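Local coordinates for protein putative metalloprotease II (Bacteroides fragilis, PDB 4ON1) that probably acts as an extracellular zinc-dependent endopeptidase and carries an N-terminal domain related to that of fragilysin, consistent with a latent proenzyme, at residues H218-Q223 / I285-G290. Residues are numbered along the deposited sequence; the frame is centred on the assembly and turned at random.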
loop_
_atom_site.group_PDB
_atom_site.type_symbol
_atom_site.label_atom_id
_atom_site.label_comp_id
_atom_site.label_asym_id
_atom_site.label_seq_id
_atom_site.Cartn_x
_atom_site.Cartn_y
_atom_site.Cartn_z
ATOM N N HIS A 218 7.731 3.729 4.091
ATOM C CA HIS A 218 6.356 3.896 4.555
ATOM C C HIS A 218 5.346 3.877 3.406
ATOM O O HIS A 218 4.188 3.524 3.605
ATOM C CB HIS A 218 6.205 5.201 5.336
ATOM C CG HIS A 218 6.274 6.417 4.475
ATOM N ND1 HIS A 218 7.468 6.971 4.065
ATOM C CD2 HIS A 218 5.295 7.167 3.914
ATOM C CE1 HIS A 218 7.222 8.022 3.305
ATOM N NE2 HIS A 218 5.910 8.162 3.194
ATOM N N ASP A 219 5.767 4.289 2.213
ATOM C CA ASP A 219 4.886 4.202 1.048
ATOM C C ASP A 219 4.547 2.749 0.714
ATOM O O ASP A 219 3.402 2.426 0.405
ATOM C CB ASP A 219 5.520 4.868 -0.178
ATOM C CG ASP A 219 5.350 6.378 -0.177
ATOM O OD1 ASP A 219 4.360 6.869 0.410
ATOM O OD2 ASP A 219 6.197 7.071 -0.780
ATOM N N ILE A 220 5.547 1.876 0.778
ATOM C CA ILE A 220 5.332 0.466 0.470
ATOM C C ILE A 220 4.287 -0.137 1.401
ATOM O O ILE A 220 3.366 -0.826 0.955
ATOM C CB ILE A 220 6.648 -0.325 0.562
ATOM C CG1 ILE A 220 7.641 0.211 -0.476
ATOM C CG2 ILE A 220 6.406 -1.811 0.327
ATOM C CD1 ILE A 220 9.039 -0.376 -0.359
ATOM N N THR A 221 4.423 0.121 2.698
ATOM C CA THR A 221 3.485 -0.460 3.651
ATOM C C THR A 221 2.144 0.280 3.627
ATOM O O THR A 221 1.117 -0.302 3.956
ATOM C CB THR A 221 4.067 -0.496 5.068
ATOM O OG1 THR A 221 4.582 0.794 5.416
ATOM C CG2 THR A 221 5.214 -1.535 5.124
ATOM N N SER A 222 2.138 1.546 3.213
ATOM C CA SER A 222 0.862 2.227 2.963
ATOM C C SER A 222 0.130 1.589 1.778
ATOM O O SER A 222 -1.088 1.419 1.823
ATOM C CB SER A 222 1.058 3.723 2.697
ATOM O OG SER A 222 1.525 4.393 3.853
ATOM N N GLN A 223 0.866 1.227 0.727
ATOM C CA GLN A 223 0.266 0.507 -0.399
ATOM C C GLN A 223 -0.275 -0.853 0.044
ATOM O O GLN A 223 -1.340 -1.288 -0.402
ATOM C CB GLN A 223 1.279 0.303 -1.523
ATOM C CG GLN A 223 1.775 1.583 -2.201
ATOM C CD GLN A 223 0.837 2.062 -3.290
ATOM O OE1 GLN A 223 0.047 1.284 -3.824
ATOM N NE2 GLN A 223 0.941 3.338 -3.649
ATOM N N ILE A 285 5.876 -8.494 -7.276
ATOM C CA ILE A 285 5.614 -7.154 -7.777
ATOM C C ILE A 285 6.829 -6.251 -7.608
ATOM O O ILE A 285 7.376 -6.129 -6.510
ATOM C CB ILE A 285 4.390 -6.521 -7.086
ATOM C CG1 ILE A 285 3.142 -7.369 -7.338
ATOM C CG2 ILE A 285 4.123 -5.127 -7.640
ATOM C CD1 ILE A 285 2.691 -8.129 -6.122
ATOM N N LEU A 286 7.260 -5.637 -8.711
ATOM C CA LEU A 286 8.381 -4.696 -8.690
ATOM C C LEU A 286 7.907 -3.302 -8.297
ATOM O O LEU A 286 6.945 -2.780 -8.876
ATOM C CB LEU A 286 9.064 -4.639 -10.062
ATOM C CG LEU A 286 10.284 -3.722 -10.169
ATOM C CD1 LEU A 286 11.447 -4.282 -9.356
ATOM C CD2 LEU A 286 10.694 -3.536 -11.628
ATOM N N LEU A 287 8.600 -2.689 -7.340
ATOM C CA LEU A 287 8.183 -1.397 -6.810
ATOM C C LEU A 287 9.189 -0.276 -7.068
ATOM O O LEU A 287 10.385 -0.416 -6.799
ATOM C CB LEU A 287 7.930 -1.507 -5.298
ATOM C CG LEU A 287 6.919 -2.569 -4.842
ATOM C CD1 LEU A 287 6.769 -2.543 -3.317
ATOM C CD2 LEU A 287 5.583 -2.320 -5.499
ATOM N N ARG A 288 8.691 0.846 -7.577
ATOM C CA ARG A 288 9.498 2.054 -7.735
ATOM C C ARG A 288 8.672 3.248 -7.310
ATOM O O ARG A 288 7.444 3.159 -7.242
ATOM C CB ARG A 288 9.963 2.230 -9.178
ATOM C CG ARG A 288 8.798 2.343 -10.155
ATOM C CD ARG A 288 9.200 2.994 -11.465
ATOM N NE ARG A 288 10.391 2.386 -12.051
ATOM C CZ ARG A 288 10.864 2.691 -13.255
ATOM N NH1 ARG A 288 10.229 3.579 -14.009
ATOM N NH2 ARG A 288 11.961 2.101 -13.708
ATOM N N ASP A 289 9.327 4.361 -7.004
ATOM C CA ASP A 289 8.566 5.545 -6.642
ATOM C C ASP A 289 7.913 6.169 -7.873
ATOM O O ASP A 289 6.819 6.721 -7.788
ATOM C CB ASP A 289 9.442 6.577 -5.950
ATOM C CG ASP A 289 8.648 7.772 -5.491
ATOM O OD1 ASP A 289 8.815 8.859 -6.074
ATOM O OD2 ASP A 289 7.831 7.614 -4.566
ATOM N N GLY A 290 8.593 6.071 -9.012
ATOM C CA GLY A 290 8.148 6.703 -10.237
ATOM C C GLY A 290 7.118 5.917 -11.025
ATOM O O GLY A 290 6.360 5.122 -10.475
HETATM O O HOH W 1 7.524 5.801 -2.759
#
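A single water joins D219 to D289, donating one proton to D289 OD2 at 2.6 Å and the other to D219 OD2 at 2.7 Å. The two bonds open to about 104° at the water oxygen, close to tetrahedral. The two carboxylates are nearly parallel, their planes 18° apart, and each turns its OD2 to the water; D219 OD2 and D289 OD2 themselves stay 4.2 Å from each other, and the shared donor probably eases the repulsion between like charges. D289, just past the end of its strand, swings its carboxylate anti to the backbone N (chi1 -176°), which brings it nearer the helix. The remaining oxygens are held too: D219 OD1 by S326 OG, D289 OD1 by the hydroxyl of Y121 in the fragilysin-like N-terminal domain. The contact lies in a catalytic domain of the metzincin type, where helix 217-230 packs beside strand 284-288, the strand running parallel to both 201-209 and 319-323. Next to the water bridge, nearer the middle of the strand, the packing is apolar. L287, its side chain about 12 Å from that of the zinc ligand H334, points from the strand toward the helix. Its CD1, carried outward by an extended chi2, meets I220 CG2 at 3.7 Å; I220 CG1 lies slightly farther from the same methyl, at 4.1 Å. S322 and L207, from the two flanking strands, also touch L287.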